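Local coordinates for protein putative NADH-flavin reductase (Streptococcus pneumoniae TIGR4, PDB 4R01) that probably binds NAD(P)H through a Rossmann fold and, as a putative NADH-flavin reductase, is likely to pass the hydride to a flavin, at residues R24-T29 against E194-H199; S64-Y69 against L74-K79; L104-D107 against T111-L114. All coordinates share one frame; numbering follows the deposited sequence.

How the interactions relate
The three contacts lie in different parts of one Rossmann-type chain. Interaction 1 joins segments whose nearest ends are 165 residues apart, and the loop it closes contains the other two, which follow one another along the chain. Its centre lies about 23 Å from that of interaction 2 and about 30 Å from that of interaction 3, both across the middle of the chain. The centres of interactions 2 and 3 are about 22 Å apart, and no two of the contacts touch. Interaction 2 follows strand 61-64, beyond the C-terminal ends of the parallel strands, where Rossmann folds usually receive the dinucleotide; interaction 1 lies across the chain's centre from it, and interaction 3 reaches a subunit interface.

Interaction 1 of 3, residues R24-T29 against E194-H199; sequences RGHEVT and ELEKGH
Arg24 and His26 grip the same carboxylate oxygen of Glu196, one from each face of the carboxylate plane. The Arg24 NH1 to Glu196 OE2 salt bridge is 2.8 Å long, and the nitrogen stands well above the carboxylate, 56° out of its plane, while the oxygen lies close to the guanidinium plane. The two flat groups are thus turned almost at right angles, with the guanidinium presenting its edge. From the other face His26 NE2 donates to Glu196 OE2 at 3.2 Å. This bond is almost straight at 177°, lies in the imidazole plane and reaches the oxygen on its anti side, tilted from the carboxylate plane.

Chain shape makes the double grip possible. Arg24 bends at chi2 (-77°), which folds its aliphatic part past the acid, CD coming to 3.4 Å from Glu196 OE2; Glu196 instead runs extended beyond CG and spans the gap. Histidine suits its place because its second nitrogen, ND1, is bonded to Met2 N, fixing the ring's rotation. Arginine suits its own by having charge to share: NE pairs with Glu20, and NH1 also meets Asp193. The arginine charge and two N-H donors on one oxygen would be expected to favour the ionised form of Glu196, although Asp193 shares NH1 and the acid sits in the last turn of its helix, where a negative charge is generally disfavoured.

Gly25, with positive phi, ends helix 12-24 in a Schellman motif and turns the chain toward strand 27-32. The whole is a polar bridge between the C-terminal ends of helices 12-24 and 184-196, at the first alpha-to-beta turn of the Rossmann fold.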
loop_
_atom_site.group_PDB
_atom_site.type_symbol
_atom_site.label_atom_id
_atom_site.label_comp_id
_atom_site.label_asym_id
_atom_site.label_seq_id
_atom_site.Cartn_x
_atom_site.Cartn_y
_atom_site.Cartn_z
ATOM N N ARG A 24 32.419 5.864 19.615
ATOM C CA ARG A 24 32.024 7.030 20.398
ATOM C C ARG A 24 32.955 7.218 21.595
ATOM O O ARG A 24 33.056 8.314 22.145
ATOM C CB ARG A 24 30.575 6.899 20.873
ATOM C CG ARG A 24 29.547 6.702 19.764
ATOM C CD ARG A 24 29.225 7.995 19.034
ATOM N NE ARG A 24 28.165 7.804 18.045
ATOM C CZ ARG A 24 26.871 8.003 18.280
ATOM N NH1 ARG A 24 26.462 8.408 19.475
ATOM N NH2 ARG A 24 25.982 7.799 17.317
ATOM N N GLY A 25 33.624 6.142 22.000
ATOM C CA GLY A 25 34.612 6.214 23.064
ATOM C C GLY A 25 34.213 5.525 24.355
ATOM O O GLY A 25 34.950 5.571 25.340
ATOM N N HIS A 26 33.048 4.887 24.359
ATOM C CA HIS A 26 32.566 4.185 25.545
ATOM C C HIS A 26 33.311 2.869 25.740
ATOM O O HIS A 26 33.799 2.281 24.776
ATOM C CB HIS A 26 31.063 3.924 25.438
ATOM C CG HIS A 26 30.262 5.139 25.091
ATOM N ND1 HIS A 26 29.791 6.017 26.042
ATOM C CD2 HIS A 26 29.845 5.620 23.897
ATOM C CE1 HIS A 26 29.123 6.990 25.449
ATOM N NE2 HIS A 26 29.141 6.773 24.147
ATOM N N GLU A 27 33.402 2.406 26.985
ATOM C CA GLU A 27 33.993 1.098 27.248
ATOM C C GLU A 27 32.903 0.025 27.253
ATOM O O GLU A 27 32.012 0.012 28.105
ATOM C CB GLU A 27 34.795 1.100 28.561
ATOM C CG GLU A 27 34.028 1.437 29.835
ATOM C CD GLU A 27 34.913 1.379 31.074
ATOM O OE1 GLU A 27 35.479 0.300 31.355
ATOM O OE2 GLU A 27 35.042 2.409 31.769
ATOM N N VAL A 28 32.978 -0.869 26.274
ATOM C CA VAL A 28 31.907 -1.821 26.023
ATOM C C VAL A 28 32.285 -3.242 26.428
ATOM O O VAL A 28 33.325 -3.764 26.025
ATOM C CB VAL A 28 31.502 -1.816 24.531
ATOM C CG1 VAL A 28 30.299 -2.717 24.298
ATOM C CG2 VAL A 28 31.204 -0.397 24.070
ATOM N N THR A 29 31.427 -3.857 27.235
ATOM C CA THR A 29 31.568 -5.260 27.587
ATOM C C THR A 29 30.639 -6.097 26.723
ATOM O O THR A 29 29.437 -5.842 26.667
ATOM C CB THR A 29 31.247 -5.514 29.073
ATOM O OG1 THR A 29 32.220 -4.861 29.896
ATOM C CG2 THR A 29 31.255 -7.005 29.373
ATOM N N GLU A 194 20.365 7.714 21.810
ATOM C CA GLU A 194 19.418 7.619 22.913
ATOM C C GLU A 194 20.142 7.243 24.209
ATOM O O GLU A 194 19.636 7.471 25.306
ATOM C CB GLU A 194 18.315 6.604 22.578
ATOM C CG GLU A 194 17.339 6.305 23.710
ATOM C CD GLU A 194 16.548 7.524 24.148
ATOM O OE1 GLU A 194 16.252 8.387 23.293
ATOM O OE2 GLU A 194 16.230 7.622 25.353
ATOM N N LEU A 195 21.338 6.676 24.083
ATOM C CA LEU A 195 22.149 6.353 25.254
ATOM C C LEU A 195 22.865 7.593 25.765
ATOM O O LEU A 195 22.887 7.860 26.965
ATOM C CB LEU A 195 23.160 5.255 24.929
ATOM C CG LEU A 195 22.571 3.852 24.825
ATOM C CD1 LEU A 195 23.625 2.870 24.353
ATOM C CD2 LEU A 195 22.008 3.435 26.172
ATOM N N GLU A 196 23.446 8.350 24.844
ATOM C CA GLU A 196 24.134 9.588 25.187
ATOM C C GLU A 196 23.154 10.709 25.540
ATOM O O GLU A 196 23.290 11.375 26.572
ATOM C CB GLU A 196 25.035 10.019 24.025
ATOM C CG GLU A 196 26.255 9.134 23.808
ATOM C CD GLU A 196 26.995 9.483 22.530
ATOM O OE1 GLU A 196 26.880 10.642 22.082
ATOM O OE2 GLU A 196 27.659 8.595 21.954
ATOM N N LYS A 197 22.163 10.913 24.677
ATOM C CA LYS A 197 21.196 11.999 24.847
ATOM C C LYS A 197 19.782 11.430 25.028
ATOM O O LYS A 197 18.922 11.568 24.149
ATOM C CB LYS A 197 21.249 12.939 23.646
ATOM C CG LYS A 197 22.647 13.097 23.047
ATOM C CD LYS A 197 23.269 14.459 23.319
ATOM C CE LYS A 197 23.053 15.361 22.117
ATOM N NZ LYS A 197 24.137 16.354 21.917
ATOM N N GLY A 198 19.543 10.746 26.125
ATOM C CA GLY A 198 18.345 9.957 26.174
ATOM C C GLY A 198 17.233 10.466 27.011
ATOM O O GLY A 198 17.268 10.414 28.210
ATOM N N HIS A 199 16.211 10.949 26.349
ATOM C CA HIS A 199 15.006 11.321 27.021
ATOM C C HIS A 199 14.230 10.169 27.606
ATOM O O HIS A 199 13.822 10.215 28.742
ATOM C CB HIS A 199 14.117 12.092 26.040
ATOM C CG HIS A 199 14.766 13.317 25.488
ATOM N ND1 HIS A 199 14.883 14.486 26.207
ATOM C CD2 HIS A 199 15.373 13.545 24.304
ATOM C CE1 HIS A 199 15.522 15.384 25.485
ATOM N NE2 HIS A 199 15.831 14.838 24.326
#

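Interaction 2 of 3, residues S64-Y69 against L74-K79; sequences SAFGAY and LPLHSK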
loop_
_atom_site.group_PDB
_atom_site.type_symbol
_atom_site.label_atom_id
_atom_site.label_comp_id
_atom_site.label_asym_id
_atom_site.label_seq_id
_atom_site.Cartn_x
_atom_site.Cartn_y
_atom_site.Cartn_z
ATOM N N SER A 64 20.296 -5.140 25.162
ATOM C CA SER A 64 20.059 -6.504 24.716
ATOM C C SER A 64 19.719 -6.547 23.231
ATOM O O SER A 64 18.711 -5.995 22.789
ATOM C CB SER A 64 18.941 -7.155 25.527
ATOM O OG SER A 64 18.653 -8.448 25.027
ATOM N N ALA A 65 20.586 -7.203 22.469
ATOM C CA ALA A 65 20.364 -7.427 21.050
ATOM C C ALA A 65 20.074 -8.903 20.828
ATOM O O ALA A 65 20.384 -9.462 19.779
ATOM C CB ALA A 65 21.571 -6.984 20.240
ATOM N N PHE A 66 19.478 -9.526 21.839
ATOM C CA PHE A 66 19.174 -10.951 21.811
ATOM C C PHE A 66 18.229 -11.314 20.670
ATOM O O PHE A 66 17.198 -10.670 20.468
ATOM C CB PHE A 66 18.574 -11.386 23.152
ATOM C CG PHE A 66 18.120 -12.818 23.181
ATOM C CD1 PHE A 66 19.035 -13.848 23.316
ATOM C CD2 PHE A 66 16.774 -13.135 23.085
ATOM C CE1 PHE A 66 18.620 -15.167 23.347
ATOM C CE2 PHE A 66 16.351 -14.452 23.114
ATOM C CZ PHE A 66 17.277 -15.470 23.245
ATOM N N GLY A 67 18.597 -12.351 19.924
ATOM C CA GLY A 67 17.767 -12.861 18.848
ATOM C C GLY A 67 17.653 -14.371 18.917
ATOM O O GLY A 67 18.661 -15.072 19.004
ATOM N N ALA A 68 16.422 -14.874 18.879
ATOM C CA ALA A 68 16.174 -16.307 18.999
ATOM C C ALA A 68 16.775 -17.092 17.836
ATOM O O ALA A 68 16.464 -16.840 16.672
ATOM C CB ALA A 68 14.686 -16.573 19.097
ATOM N N TYR A 69 17.633 -18.052 18.171
ATOM C CA TYR A 69 18.335 -18.858 17.177
ATOM C C TYR A 69 17.392 -19.832 16.472
ATOM O O TYR A 69 17.536 -20.087 15.276
ATOM C CB TYR A 69 19.490 -19.612 17.843
ATOM C CG TYR A 69 20.249 -20.557 16.935
ATOM C CD1 TYR A 69 21.164 -20.077 16.007
ATOM C CD2 TYR A 69 20.073 -21.931 17.029
ATOM C CE1 TYR A 69 21.867 -20.940 15.183
ATOM C CE2 TYR A 69 20.770 -22.800 16.211
ATOM C CZ TYR A 69 21.666 -22.300 15.291
ATOM O OH TYR A 69 22.362 -23.163 14.476
ATOM N N LEU A 74 11.838 -18.958 20.374
ATOM C CA LEU A 74 11.265 -17.612 20.325
ATOM C C LEU A 74 10.653 -17.137 21.657
ATOM O O LEU A 74 10.737 -15.948 21.970
ATOM C CB LEU A 74 10.213 -17.524 19.215
ATOM C CG LEU A 74 10.731 -17.465 17.775
ATOM C CD1 LEU A 74 9.585 -17.600 16.793
ATOM C CD2 LEU A 74 11.494 -16.178 17.517
ATOM N N PRO A 75 10.034 -18.046 22.445
ATOM C CA PRO A 75 9.548 -17.572 23.749
ATOM C C PRO A 75 10.634 -17.061 24.705
ATOM O O PRO A 75 10.293 -16.485 25.738
ATOM C CB PRO A 75 8.875 -18.814 24.338
ATOM C CG PRO A 75 8.411 -19.568 23.160
ATOM C CD PRO A 75 9.476 -19.375 22.121
ATOM N N LEU A 76 11.905 -17.261 24.372
ATOM C CA LEU A 76 12.993 -16.813 25.236
ATOM C C LEU A 76 13.106 -15.291 25.274
ATOM O O LEU A 76 13.760 -14.737 26.162
ATOM C CB LEU A 76 14.322 -17.421 24.786
ATOM C CG LEU A 76 14.479 -18.920 25.036
ATOM C CD1 LEU A 76 15.821 -19.407 24.519
ATOM C CD2 LEU A 76 14.323 -19.231 26.515
ATOM N N HIS A 77 12.477 -14.621 24.313
ATOM C CA HIS A 77 12.425 -13.164 24.311
ATOM C C HIS A 77 11.735 -12.660 25.571
ATOM O O HIS A 77 12.200 -11.716 26.211
ATOM C CB HIS A 77 11.699 -12.639 23.069
ATOM C CG HIS A 77 12.545 -12.620 21.833
ATOM N ND1 HIS A 77 12.560 -13.659 20.927
ATOM C CD2 HIS A 77 13.404 -11.691 21.356
ATOM C CE1 HIS A 77 13.393 -13.369 19.944
ATOM N NE2 HIS A 77 13.919 -12.181 20.180
ATOM N N SER A 78 10.626 -13.300 25.926
ATOM C CA SER A 78 9.883 -12.928 27.120
ATOM C C SER A 78 10.652 -13.311 28.376
ATOM O O SER A 78 10.733 -12.532 29.324
ATOM C CB SER A 78 8.502 -13.585 27.127
ATOM O OG SER A 78 7.687 -13.069 26.090
ATOM N N LYS A 79 11.219 -14.514 28.374
ATOM C CA LYS A 79 11.956 -14.999 29.535
ATOM C C LYS A 79 13.171 -14.121 29.807
ATOM O O LYS A 79 13.563 -13.939 30.960
ATOM C CB LYS A 79 12.385 -16.454 29.338
ATOM C CG LYS A 79 12.802 -17.150 30.625
ATOM C CD LYS A 79 13.460 -18.492 30.348
ATOM C CE LYS A 79 13.874 -19.182 31.643
ATOM N NZ LYS A 79 14.897 -20.243 31.420
#
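The loop that leaves strand 61-64 and leads into helix 76-88 is part of a beta-alpha-beta crossover of the Rossmann fold, and here Phe66 and Ala68 of the loop close onto His77 in the first turn of the helix. The loop lies beyond the C-terminal end of a central parallel strand, the side on which Rossmann proteins commonly hold their dinucleotide, so it is plausibly near the cofactor site.

The aromatic pair is edge-to-face: Phe66 turns its edge to one face of the imidazole, with ring centroids 5.3 Å apart and planes at 65°. Phe66 CD2 does the touching, 4.1 Å from His77 CD2 and offset toward the rim of the imidazole. Phe66 holds CG anti to its own nitrogen (chi1 175°), which swings the ring out of the loop toward the helix; its far end then rests on the helix, CZ lying 3.9 Å from Leu76 CB. A large flat hydrocarbon can thus cover two consecutive helical residues at once, and Leu48 packs against it as well.

Ala68 fits because its methyl is small enough to slip between two partners. Its CB is 3.6 Å from His77 CE1 and equally 3.6 Å from Leu74 CD2, a branch that reaches back although the CB of Leu74 points away from the loop. Leu74 also packs on Pro126 and Leu127, near the start of helix 125-138.

What fixes the imidazole is its own segment: His77 ND1, in the ring plane, donates to a lone pair of Leu74 O at 3.1 Å, and the same carbonyl oxygen also accepts from His77 N.

Interaction 3 of 3, residues L104-D107 against T111-L114; sequences LYID and TTRL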
loop_
_atom_site.group_PDB
_atom_site.type_symbol
_atom_site.label_atom_id
_atom_site.label_comp_id
_atom_site.label_asym_id
_atom_site.label_seq_id
_atom_site.Cartn_x
_atom_site.Cartn_y
_atom_site.Cartn_z
ATOM N N LEU A 104 4.400 -1.772 16.462
ATOM C CA LEU A 104 4.071 -0.363 16.280
ATOM C C LEU A 104 2.576 -0.196 16.035
ATOM O O LEU A 104 1.968 -0.987 15.316
ATOM C CB LEU A 104 4.872 0.232 15.119
ATOM C CG LEU A 104 6.371 0.410 15.374
ATOM C CD1 LEU A 104 7.127 0.645 14.074
ATOM C CD2 LEU A 104 6.612 1.550 16.357
ATOM N N TYR A 105 1.988 0.828 16.645
ATOM C CA TYR A 105 0.577 1.144 16.433
ATOM C C TYR A 105 0.359 1.791 15.069
ATOM O O TYR A 105 1.195 2.563 14.599
ATOM C CB TYR A 105 0.057 2.068 17.537
ATOM C CG TYR A 105 0.103 1.464 18.921
ATOM C CD1 TYR A 105 -0.947 0.691 19.397
ATOM C CD2 TYR A 105 1.195 1.669 19.755
ATOM C CE1 TYR A 105 -0.913 0.139 20.664
ATOM C CE2 TYR A 105 1.239 1.119 21.023
ATOM C CZ TYR A 105 0.183 0.356 21.473
ATOM O OH TYR A 105 0.225 -0.191 22.736
ATOM N N ILE A 106 -0.771 1.481 14.442
ATOM C CA ILE A 106 -1.069 1.985 13.106
ATOM C C ILE A 106 -1.460 3.466 13.099
ATOM O O ILE A 106 -1.234 4.162 12.108
ATOM C CB ILE A 106 -2.199 1.173 12.442
ATOM C CG1 ILE A 106 -3.475 1.257 13.275
ATOM C CG2 ILE A 106 -1.786 -0.276 12.269
ATOM C CD1 ILE A 106 -4.653 0.594 12.631
ATOM N N ASP A 107 -2.041 3.947 14.195
ATOM C CA ASP A 107 -2.457 5.347 14.271
ATOM C C ASP A 107 -2.610 5.836 15.710
ATOM O O ASP A 107 -2.293 5.118 16.660
ATOM C CB ASP A 107 -3.766 5.562 13.499
ATOM C CG ASP A 107 -4.870 4.608 13.925
ATOM O OD1 ASP A 107 -5.110 4.460 15.140
ATOM O OD2 ASP A 107 -5.504 4.002 13.037
ATOM N N THR A 111 -5.191 1.321 19.026
ATOM C CA THR A 111 -5.995 0.136 19.296
ATOM C C THR A 111 -5.445 -1.075 18.551
ATOM O O THR A 111 -5.496 -2.199 19.045
ATOM C CB THR A 111 -7.466 0.346 18.897
ATOM O OG1 THR A 111 -7.549 0.597 17.488
ATOM C CG2 THR A 111 -8.063 1.524 19.653
ATOM N N THR A 112 -4.912 -0.830 17.358
ATOM C CA THR A 112 -4.405 -1.896 16.502
ATOM C C THR A 112 -2.924 -1.688 16.181
ATOM O O THR A 112 -2.476 -0.563 15.972
ATOM C CB THR A 112 -5.217 -1.984 15.189
ATOM O OG1 THR A 112 -6.597 -2.219 15.493
ATOM C CG2 THR A 112 -4.705 -3.109 14.305
ATOM N N ARG A 113 -2.190 -2.774 16.105
ATOM C CA ARG A 113 -0.782 -2.758 15.817
ATOM C C ARG A 113 -0.506 -3.466 14.520
ATOM O O ARG A 113 -1.262 -4.274 14.130
ATOM C CB ARG A 113 -0.020 -3.403 16.948
ATOM C CG ARG A 113 -0.102 -2.595 18.217
ATOM C CD ARG A 113 0.482 -3.275 19.434
ATOM N NE ARG A 113 0.167 -4.676 19.498
ATOM C CZ ARG A 113 0.534 -5.451 20.492
ATOM N NH1 ARG A 113 1.224 -4.961 21.483
ATOM N NH2 ARG A 113 0.221 -6.716 20.493
ATOM N N LEU A 114 0.632 -3.210 13.907
ATOM C CA LEU A 114 0.954 -3.649 12.553
ATOM C C LEU A 114 0.869 -5.135 12.443
ATOM O O LEU A 114 0.502 -5.679 11.437
ATOM C CB LEU A 114 2.358 -3.241 12.179
ATOM C CG LEU A 114 2.509 -2.008 11.351
ATOM C CD1 LEU A 114 1.706 -0.913 11.977
ATOM C CD2 LEU A 114 3.951 -1.592 11.338
#
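Two backbone hydrogen bonds tie Leu104-Asp107 to Thr111-Leu114. Leu114 N donates to Leu104 O at 3.0 Å, and Ile106 N donates to Thr112 O at 3.1 Å with an N-H...O angle of 168°. They flank Tyr105 and Arg113, which therefore form a non-hydrogen-bonded antiparallel pair, an isolated bridge. Weaker CA-H...O contacts fill in between, such as Arg113 CA to Leu104 O at 3.3 Å.

From this pair the Tyr105 and Arg113 side chains run the same way, side by side. The arginine methylenes cover one face of the phenol ring, an off-centre CH-pi contact with Arg113 CG 4.0 Å from the ring centroid. A long aliphatic stem with a charged end suits this place, since the stem lies along the ring while NH1 goes on to a salt bridge with Asp136.

Apolar packing completes the contact. Ile106 places CG1 between its nitrogen and carbonyl carbon (chi1 60°), which sends CD1 to Thr112 CB at 3.7 Å and leaves CG2 to meet Leu114 CD1 at 3.6 Å. Beta-branching thus lets one residue serve two neighbours. Thr112 OG1 is hydrogen-bonded to Thr112 OG1 of the second subunit, whose Ile106 packs on the same threonine, so the bridge lies at a subunit interface.

Within its own chain, this hairpin-like excursion between strand 94-98 and helix 125-138 is held to that helix through Asp136, while Leu104 and Tyr105 lie against Arg204 of strand 203-209.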